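Local coordinates for protein AtxE2 (Asticcacaulis excentricus, PDB 5TXE) that hydrolyses the isopeptide bond of the lasso peptides astexin-2 and astexin-3, opening the threaded knots into linear peptides, at residues L350-E355 against I362-S367; P371-T376 against M384-D389. The protein carries 1 engineered substitution. All coordinates share one frame; numbering follows the deposited sequence.

Contact 1 (L350-E355 against I362-S367); sequences LLQGCE and ICAQES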
ATOM      1  N   LEU A 350       1.366 -13.481   2.786  1.00 30.32           N
ATOM      2  CA  LEU A 350       0.431 -12.749   3.573  1.00 33.13           C
ATOM      3  C   LEU A 350      -0.903 -13.454   3.545  1.00 31.74           C
ATOM      4  O   LEU A 350      -1.271 -14.045   2.534  1.00 31.27           O
ATOM      5  CB  LEU A 350       0.239 -11.341   2.984  1.00 33.90           C
ATOM      6  CG  LEU A 350       1.466 -10.449   2.884  1.00 36.13           C
ATOM      7  CD1 LEU A 350       1.310  -9.252   1.925  1.00 40.16           C
ATOM      8  CD2 LEU A 350       1.775  -9.972   4.287  1.00 40.04           C
ATOM      9  N   LEU A 351      -1.622 -13.352   4.654  1.00 31.97           N
ATOM     10  CA  LEU A 351      -3.032 -13.709   4.717  1.00 33.10           C
ATOM     11  C   LEU A 351      -3.771 -12.466   5.095  1.00 34.81           C
ATOM     12  O   LEU A 351      -3.457 -11.849   6.098  1.00 34.34           O
ATOM     13  CB  LEU A 351      -3.307 -14.749   5.783  1.00 33.85           C
ATOM     14  CG  LEU A 351      -2.696 -16.102   5.609  1.00 35.27           C
ATOM     15  CD1 LEU A 351      -3.049 -16.919   6.849  1.00 40.52           C
ATOM     16  CD2 LEU A 351      -3.218 -16.786   4.370  1.00 36.82           C
ATOM     17  N   GLN A 352      -4.774 -12.110   4.305  1.00 30.47           N
ATOM     18  CA  GLN A 352      -5.415 -10.830   4.420  1.00 31.79           C
ATOM     19  C   GLN A 352      -6.919 -10.999   4.544  1.00 31.15           C
ATOM     20  O   GLN A 352      -7.525 -11.807   3.833  1.00 26.71           O
ATOM     21  CB  GLN A 352      -5.093 -10.044   3.140  1.00 35.99           C
ATOM     22  CG  GLN A 352      -3.608  -9.795   2.949  1.00 36.52           C
ATOM     23  CD  GLN A 352      -3.193  -9.794   1.491  1.00 35.84           C
ATOM     24  OE1 GLN A 352      -3.723 -10.542   0.673  1.00 39.35           O
ATOM     25  NE2 GLN A 352      -2.186  -9.015   1.175  1.00 32.27           N
ATOM     26  N   GLY A 353      -7.534 -10.210   5.399  1.00 30.93           N
ATOM     27  CA  GLY A 353      -8.993 -10.145   5.450  1.00 34.12           C
ATOM     28  C   GLY A 353      -9.718 -11.382   5.959  1.00 36.03           C
ATOM     29  O   GLY A 353     -10.947 -11.520   5.773  1.00 36.26           O
ATOM     30  N   CYS A 354      -8.965 -12.279   6.576  1.00 31.77           N
ATOM     31  CA  CYS A 354      -9.480 -13.579   6.964  1.00 32.98           C
ATOM     32  C   CYS A 354     -10.720 -13.471   7.846  1.00 32.27           C
ATOM     33  O   CYS A 354     -10.793 -12.642   8.750  1.00 32.63           O
ATOM     34  CB  CYS A 354      -8.442 -14.348   7.746  1.00 32.37           C
ATOM     35  SG  CYS A 354      -6.876 -14.785   6.933  1.00 44.28           S
ATOM     36  N   GLU A 355     -11.679 -14.333   7.587  1.00 33.04           N
ATOM     37  CA  GLU A 355     -12.875 -14.482   8.418  1.00 33.17           C
ATOM     38  C   GLU A 355     -13.174 -15.980   8.648  1.00 36.04           C
ATOM     39  O   GLU A 355     -12.864 -16.856   7.776  1.00 30.73           O
ATOM     40  CB  GLU A 355     -14.074 -13.826   7.748  1.00 37.40           C
ATOM     41  CG  GLU A 355     -14.010 -12.291   7.749  1.00 39.08           C
ATOM     42  CD  GLU A 355     -15.336 -11.644   7.317  1.00 43.22           C
ATOM     43  OE1 GLU A 355     -16.262 -12.356   6.860  1.00 45.00           O
ATOM     44  OE2 GLU A 355     -15.456 -10.408   7.405  1.00 47.89           O
ATOM     45  N   ILE A 362     -11.382 -18.385   5.901  1.00 32.98           N
ATOM     46  CA  ILE A 362     -11.345 -17.971   4.508  1.00 34.77           C
ATOM     47  C   ILE A 362     -10.568 -16.673   4.407  1.00 32.40           C
ATOM     48  O   ILE A 362     -10.948 -15.679   5.039  1.00 33.66           O
ATOM     49  CB  ILE A 362     -12.757 -17.766   3.980  1.00 37.81           C
ATOM     50  CG1 ILE A 362     -13.411 -19.154   3.889  1.00 39.93           C
ATOM     51  CG2 ILE A 362     -12.746 -17.286   2.542  1.00 35.01           C
ATOM     52  CD1 ILE A 362     -14.175 -19.627   5.070  1.00 40.11           C
ATOM     53  N   CYS A 363      -9.532 -16.688   3.596  1.00 30.28           N
ATOM     54  CA  CYS A 363      -8.562 -15.585   3.501  1.00 36.93           C
ATOM     55  C   CYS A 363      -8.238 -15.166   2.064  1.00 35.51           C
ATOM     56  O   CYS A 363      -8.284 -15.986   1.143  1.00 31.83           O
ATOM     57  CB  CYS A 363      -7.227 -16.037   4.094  1.00 38.40           C
ATOM     58  SG  CYS A 363      -7.332 -16.580   5.797  1.00 46.19           S
ATOM     59  N   ALA A 364      -7.826 -13.916   1.874  1.00 32.89           N
ATOM     60  CA  ALA A 364      -7.021 -13.627   0.703  1.00 32.89           C
ATOM     61  C   ALA A 364      -5.598 -14.004   1.043  1.00 29.84           C
ATOM     62  O   ALA A 364      -5.197 -13.914   2.187  1.00 29.79           O
ATOM     63  CB  ALA A 364      -7.104 -12.146   0.337  1.00 34.18           C
ATOM     64  N   GLN A 365      -4.804 -14.369   0.041  1.00 30.65           N
ATOM     65  CA  GLN A 365      -3.434 -14.795   0.274  1.00 28.57           C
ATOM     66  C   GLN A 365      -2.590 -14.455  -0.935  1.00 26.70           C
ATOM     67  O   GLN A 365      -3.089 -14.445  -2.074  1.00 28.88           O
ATOM     68  CB  GLN A 365      -3.404 -16.306   0.480  1.00 31.95           C
ATOM     69  CG  GLN A 365      -2.022 -16.900   0.762  1.00 29.39           C
ATOM     70  CD  GLN A 365      -1.332 -17.462  -0.466  1.00 32.59           C
ATOM     71  OE1 GLN A 365      -1.961 -17.926  -1.409  1.00 37.28           O
ATOM     72  NE2 GLN A 365      -0.012 -17.469  -0.438  1.00 32.47           N
ATOM     73  N   GLU A 366      -1.319 -14.165  -0.694  1.00 25.44           N
ATOM     74  CA  GLU A 366      -0.364 -13.929  -1.768  1.00 26.41           C
ATOM     75  C   GLU A 366       1.037 -14.258  -1.330  1.00 27.97           C
ATOM     76  O   GLU A 366       1.310 -14.303  -0.144  1.00 28.75           O
ATOM     77  CB  GLU A 366      -0.453 -12.471  -2.276  1.00 27.37           C
ATOM     78  CG  GLU A 366      -0.265 -11.440  -1.240  1.00 28.86           C
ATOM     79  CD  GLU A 366      -0.251 -10.040  -1.826  1.00 31.64           C
ATOM     80  OE1 GLU A 366       0.731  -9.746  -2.551  1.00 30.15           O
ATOM     81  OE2 GLU A 366      -1.158  -9.225  -1.510  1.00 29.48           O
ATOM     82  N   SER A 367       1.895 -14.536  -2.304  1.00 27.62           N
ATOM     83  CA  SER A 367       3.280 -14.758  -2.031  1.00 28.23           C
ATOM     84  C   SER A 367       4.053 -14.430  -3.292  1.00 27.16           C
ATOM     85  O   SER A 367       3.465 -14.016  -4.292  1.00 29.82           O
ATOM     86  CB  SER A 367       3.518 -16.201  -1.541  1.00 28.30           C
ATOM     87  OG  SER A 367       3.356 -17.125  -2.585  1.00 28.92           O
TER
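Strand 350-352 runs antiparallel to strand 362-367, their axes 4.5 Å apart at closest approach and 146° between directions, and the register slips by one between Gln352 and Glu355, a beta bulge at Gly353, whose positive phi turns the chain. Paired backbone bonds join Leu350 to Glu366 and Gln352 to Ala364 before the bulge, and Glu355 to Ile362 after it. At the corner a disulfide ties the strands, Cys354 SG to Cys363 SG at 2.2 Å with a chi3 of 111°. Gln352 and Glu366 share a face and cross nearly at a right angle. Gln352 NE2 sends an almost straight N-H (174°) to Glu366 OE2 at 2.9 Å; OE2 lies in the amide plane of Gln352, while the donor sits above the carboxylate plane of Glu366. Glu366 holds CG in the crowded position between backbone N and carbonyl carbon and then runs extended; its OE2 also takes a salt bridge from Arg372 and its OE1 the backbone N-H of Phe443. An alanine here would remove the acceptor shared by Gln352 NE2 and Arg372, and would probably loosen the hold on both side chains and on the Phe443 backbone. Leu351 CD2 rests 3.8 Å from Gln365 CG on the opposite face. The whole is a bulged, disulfide-bridged beta hairpin, the first half of a four-stranded antiparallel sheet, as in the propeller blades of prolyl oligopeptidases.

Contact 2 (P371-T376 against M384-D389); sequences PRRLVT and MSPLYD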
ATOM      1  N   PRO A 371      -0.099 -14.122  -7.094  1.00 31.68           N
ATOM      2  CA  PRO A 371      -0.899 -12.918  -6.882  1.00 31.40           C
ATOM      3  C   PRO A 371      -2.072 -13.204  -5.985  1.00 30.46           C
ATOM      4  O   PRO A 371      -2.430 -14.346  -5.768  1.00 30.14           O
ATOM      5  CB  PRO A 371      -1.416 -12.517  -8.271  1.00 30.82           C
ATOM      6  CG  PRO A 371      -0.894 -13.527  -9.217  1.00 34.77           C
ATOM      7  CD  PRO A 371      -0.053 -14.548  -8.502  1.00 35.20           C
ATOM      8  N   ARG A 372      -2.692 -12.155  -5.510  1.00 24.91           N
ATOM      9  CA  ARG A 372      -3.711 -12.295  -4.559  1.00 30.34           C
ATOM     10  C   ARG A 372      -4.871 -13.202  -5.038  1.00 32.94           C
ATOM     11  O   ARG A 372      -5.448 -13.022  -6.128  1.00 34.72           O
ATOM     12  CB  ARG A 372      -4.229 -10.920  -4.144  1.00 31.53           C
ATOM     13  CG  ARG A 372      -4.811 -10.885  -2.767  1.00 32.62           C
ATOM     14  CD  ARG A 372      -5.132  -9.458  -2.331  1.00 29.80           C
ATOM     15  NE  ARG A 372      -3.899  -8.727  -2.115  1.00 28.29           N
ATOM     16  CZ  ARG A 372      -3.808  -7.406  -2.154  1.00 31.32           C
ATOM     17  NH1 ARG A 372      -4.879  -6.653  -2.386  1.00 32.14           N
ATOM     18  NH2 ARG A 372      -2.649  -6.816  -1.929  1.00 33.13           N
ATOM     19  N   ARG A 373      -5.216 -14.154  -4.171  1.00 28.88           N
ATOM     20  CA  ARG A 373      -6.301 -15.060  -4.402  1.00 30.15           C
ATOM     21  C   ARG A 373      -6.961 -15.388  -3.083  1.00 33.24           C
ATOM     22  O   ARG A 373      -6.462 -15.007  -2.004  1.00 31.28           O
ATOM     23  CB  ARG A 373      -5.728 -16.329  -4.998  1.00 29.95           C
ATOM     24  CG  ARG A 373      -4.782 -17.002  -4.064  1.00 31.11           C
ATOM     25  CD  ARG A 373      -4.444 -18.401  -4.478  1.00 30.89           C
ATOM     26  NE  ARG A 373      -3.439 -18.910  -3.575  1.00 31.10           N
ATOM     27  CZ  ARG A 373      -2.864 -20.127  -3.631  1.00 33.31           C
ATOM     28  NH1 ARG A 373      -3.169 -21.026  -4.565  1.00 34.05           N
ATOM     29  NH2 ARG A 373      -1.946 -20.432  -2.733  1.00 30.13           N
ATOM     30  N   LEU A 374      -8.084 -16.073  -3.169  1.00 32.62           N
ATOM     31  CA  LEU A 374      -8.747 -16.583  -1.978  1.00 35.59           C
ATOM     32  C   LEU A 374      -8.366 -18.051  -1.732  1.00 33.47           C
ATOM     33  O   LEU A 374      -8.233 -18.836  -2.652  1.00 32.70           O
ATOM     34  CB  LEU A 374     -10.245 -16.477  -2.097  1.00 36.83           C
ATOM     35  CG  LEU A 374     -10.990 -15.192  -1.734  1.00 40.42           C
ATOM     36  CD1 LEU A 374     -10.112 -13.980  -1.625  1.00 38.46           C
ATOM     37  CD2 LEU A 374     -12.144 -14.985  -2.666  1.00 40.83           C
ATOM     38  N   VAL A 375      -8.301 -18.398  -0.460  1.00 33.78           N
ATOM     39  CA  VAL A 375      -7.734 -19.616   0.041  1.00 33.88           C
ATOM     40  C   VAL A 375      -8.542 -19.984   1.271  1.00 34.67           C
ATOM     41  O   VAL A 375      -9.150 -19.093   1.902  1.00 34.77           O
ATOM     42  CB  VAL A 375      -6.271 -19.245   0.313  1.00 36.17           C
ATOM     43  CG1 VAL A 375      -5.829 -19.283   1.749  1.00 37.27           C
ATOM     44  CG2 VAL A 375      -5.333 -19.772  -0.730  1.00 36.99           C
ATOM     45  N   THR A 376      -8.642 -21.289   1.571  1.00 36.61           N
ATOM     46  CA  THR A 376      -9.186 -21.740   2.882  1.00 41.09           C
ATOM     47  C   THR A 376      -8.110 -22.377   3.704  1.00 36.30           C
ATOM     48  O   THR A 376      -7.267 -23.082   3.208  1.00 41.20           O
ATOM     49  CB  THR A 376     -10.378 -22.743   2.793  1.00 41.95           C
ATOM     50  OG1 THR A 376      -9.969 -23.893   2.072  1.00 46.02           O
ATOM     51  CG2 THR A 376     -11.523 -22.167   2.066  1.00 43.60           C
ATOM     52  N   MET A 384      -3.688 -25.372   3.841  1.00 43.98           N
ATOM     53  CA  MET A 384      -4.182 -24.268   3.006  1.00 40.73           C
ATOM     54  C   MET A 384      -4.546 -24.818   1.660  1.00 38.88           C
ATOM     55  O   MET A 384      -3.713 -25.456   1.025  1.00 33.21           O
ATOM     56  CB  MET A 384      -3.089 -23.235   2.802  1.00 38.69           C
ATOM     57  CG  MET A 384      -3.582 -21.924   2.136  1.00 42.29           C
ATOM     58  SD  MET A 384      -2.302 -20.615   2.113  1.00 43.44           S
ATOM     59  CE  MET A 384      -1.349 -21.109   0.707  1.00 41.58           C
ATOM     60  N   SER A 385      -5.754 -24.512   1.208  1.00 37.35           N
ATOM     61  CA  SER A 385      -6.205 -24.924  -0.098  1.00 42.00           C
ATOM     62  C   SER A 385      -6.773 -23.737  -0.882  1.00 41.70           C
ATOM     63  O   SER A 385      -7.420 -22.869  -0.292  1.00 35.49           O
ATOM     64  CB  SER A 385      -7.320 -25.968   0.072  1.00 48.03           C
ATOM     65  OG  SER A 385      -6.927 -26.930   1.037  1.00 52.57           O
ATOM     66  N   PRO A 386      -6.583 -23.726  -2.214  1.00 40.34           N
ATOM     67  CA  PRO A 386      -7.159 -22.744  -3.134  1.00 41.50           C
ATOM     68  C   PRO A 386      -8.642 -22.748  -3.041  1.00 37.68           C
ATOM     69  O   PRO A 386      -9.198 -23.798  -2.916  1.00 37.02           O
ATOM     70  CB  PRO A 386      -6.811 -23.292  -4.522  1.00 44.71           C
ATOM     71  CG  PRO A 386      -5.684 -24.210  -4.320  1.00 47.24           C
ATOM     72  CD  PRO A 386      -5.816 -24.760  -2.923  1.00 47.87           C
ATOM     73  N   LEU A 387      -9.254 -21.581  -3.026  1.00 34.47           N
ATOM     74  CA  LEU A 387     -10.695 -21.447  -3.143  1.00 35.61           C
ATOM     75  C   LEU A 387     -11.062 -20.722  -4.450  1.00 36.87           C
ATOM     76  O   LEU A 387     -11.879 -21.196  -5.185  1.00 33.58           O
ATOM     77  CB  LEU A 387     -11.237 -20.686  -1.951  1.00 36.29           C
ATOM     78  CG  LEU A 387     -12.728 -20.430  -2.013  1.00 39.72           C
ATOM     79  CD1 LEU A 387     -13.535 -21.717  -1.979  1.00 42.82           C
ATOM     80  CD2 LEU A 387     -13.115 -19.540  -0.848  1.00 41.83           C
ATOM     81  N   TYR A 388     -10.439 -19.574  -4.726  1.00 38.28           N
ATOM     82  CA  TYR A 388     -10.714 -18.780  -5.938  1.00 38.54           C
ATOM     83  C   TYR A 388      -9.497 -17.940  -6.365  1.00 39.59           C
ATOM     84  O   TYR A 388      -8.999 -17.129  -5.578  1.00 33.10           O
ATOM     85  CB  TYR A 388     -11.900 -17.838  -5.724  1.00 37.65           C
ATOM     86  CG  TYR A 388     -12.189 -16.983  -6.914  1.00 38.99           C
ATOM     87  CD1 TYR A 388     -12.932 -17.466  -7.960  1.00 43.35           C
ATOM     88  CD2 TYR A 388     -11.691 -15.684  -7.008  1.00 43.46           C
ATOM     89  CE1 TYR A 388     -13.204 -16.683  -9.070  1.00 45.06           C
ATOM     90  CE2 TYR A 388     -11.932 -14.875  -8.124  1.00 45.69           C
ATOM     91  CZ  TYR A 388     -12.690 -15.366  -9.153  1.00 50.82           C
ATOM     92  OH  TYR A 388     -12.935 -14.571 -10.258  1.00 48.94           O
ATOM     93  N   ASP A 389      -9.039 -18.133  -7.603  1.00 36.79           N
ATOM     94  CA  ASP A 389      -7.911 -17.386  -8.126  1.00 34.33           C
ATOM     95  C   ASP A 389      -8.384 -16.625  -9.351  1.00 36.65           C
ATOM     96  O   ASP A 389      -8.716 -17.248 -10.344  1.00 35.50           O
ATOM     97  CB  ASP A 389      -6.755 -18.286  -8.463  1.00 33.01           C
ATOM     98  CG  ASP A 389      -5.449 -17.490  -8.738  1.00 35.33           C
ATOM     99  OD1 ASP A 389      -5.539 -16.263  -9.044  1.00 38.54           O
ATOM    100  OD2 ASP A 389      -4.346 -18.087  -8.655  1.00 31.50           O
TER
HETATM  101  O   HOH W   1      -4.156 -14.238  -8.490  1.00 37.18           O
HETATM  102  O   HOH W   2      -4.743 -20.749  -6.968  1.00 35.13           O
HETATM  103  O   HOH W   3     -10.629 -24.467  -0.304  1.00 50.12           O
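Arg373 starts its side chain in the crowded position between backbone N and carbonyl carbon (chi1 62°), then runs extended to NE across residues 384-389. Its CB sits 3.4 Å from Tyr388 O and also packs against the carboxylate carbon of Asp389; CD passes Asp389 OD2 at 4.2 Å. NE bonds Gln365 OE1 of the adjoining strand. At the tip, NH2 lies 3.6 Å from Met384 CE and NH1 is near Pro386 CG, both approached obliquely. NH1 also gives an in-plane bond at the guanidinium edge to a water 2.9 Å away, which in turn donates to Asp389 OD2, relaying between opposite charges. A second water joins Arg372 O to Asp389 OD1. Asp389 OD1 also accepts from Asn391 N, and OD2 from Gln370 NE2. Beyond the arginine, Val375 CG1 presses on Met384 CG at a tight 3.5 Å, with Val375 chi1 (115°) off a staggered position. The backbone pairing is irregular here: Leu374 O accepts from both Leu387 N, at 3.0 Å, and Tyr388 N, each N-H arriving from above the carbonyl plane. Thr376 and Ser385 exchange two nearly straight bonds. The Leu374 and Tyr388 side chains share a face that meets Phe72, and Tyr388 OH bonds Arg87. Leu387 and Tyr388 opposite Leu374 make a classic beta bulge, in the hairpin supplying the last two strands of a four-stranded antiparallel sheet, consistent with a propeller blade.

Contact 1 and contact 2 are successive hairpins of one four-stranded antiparallel sheet, their centres 8 Å apart. Strands 360-367 and 373-378 are neighbours in it and join the hairpins, with Gln365 N 2.7 Å from Arg373 O, a probable hydrogen bond. Each hairpin pairs one edge strand with one central strand; contact 1 is buried, contact 2 partly buried. The chemistry differs accordingly: contact 1 has a covalent bridge and a carboxylate, that of Glu366, bonded to protein partners, whereas contact 2 places ordered water between its charged groups. Two consecutive arginines of 371-376 turn back to strand 360-367. Both hairpins carry a bulge, and both lie away from the catalytic residues.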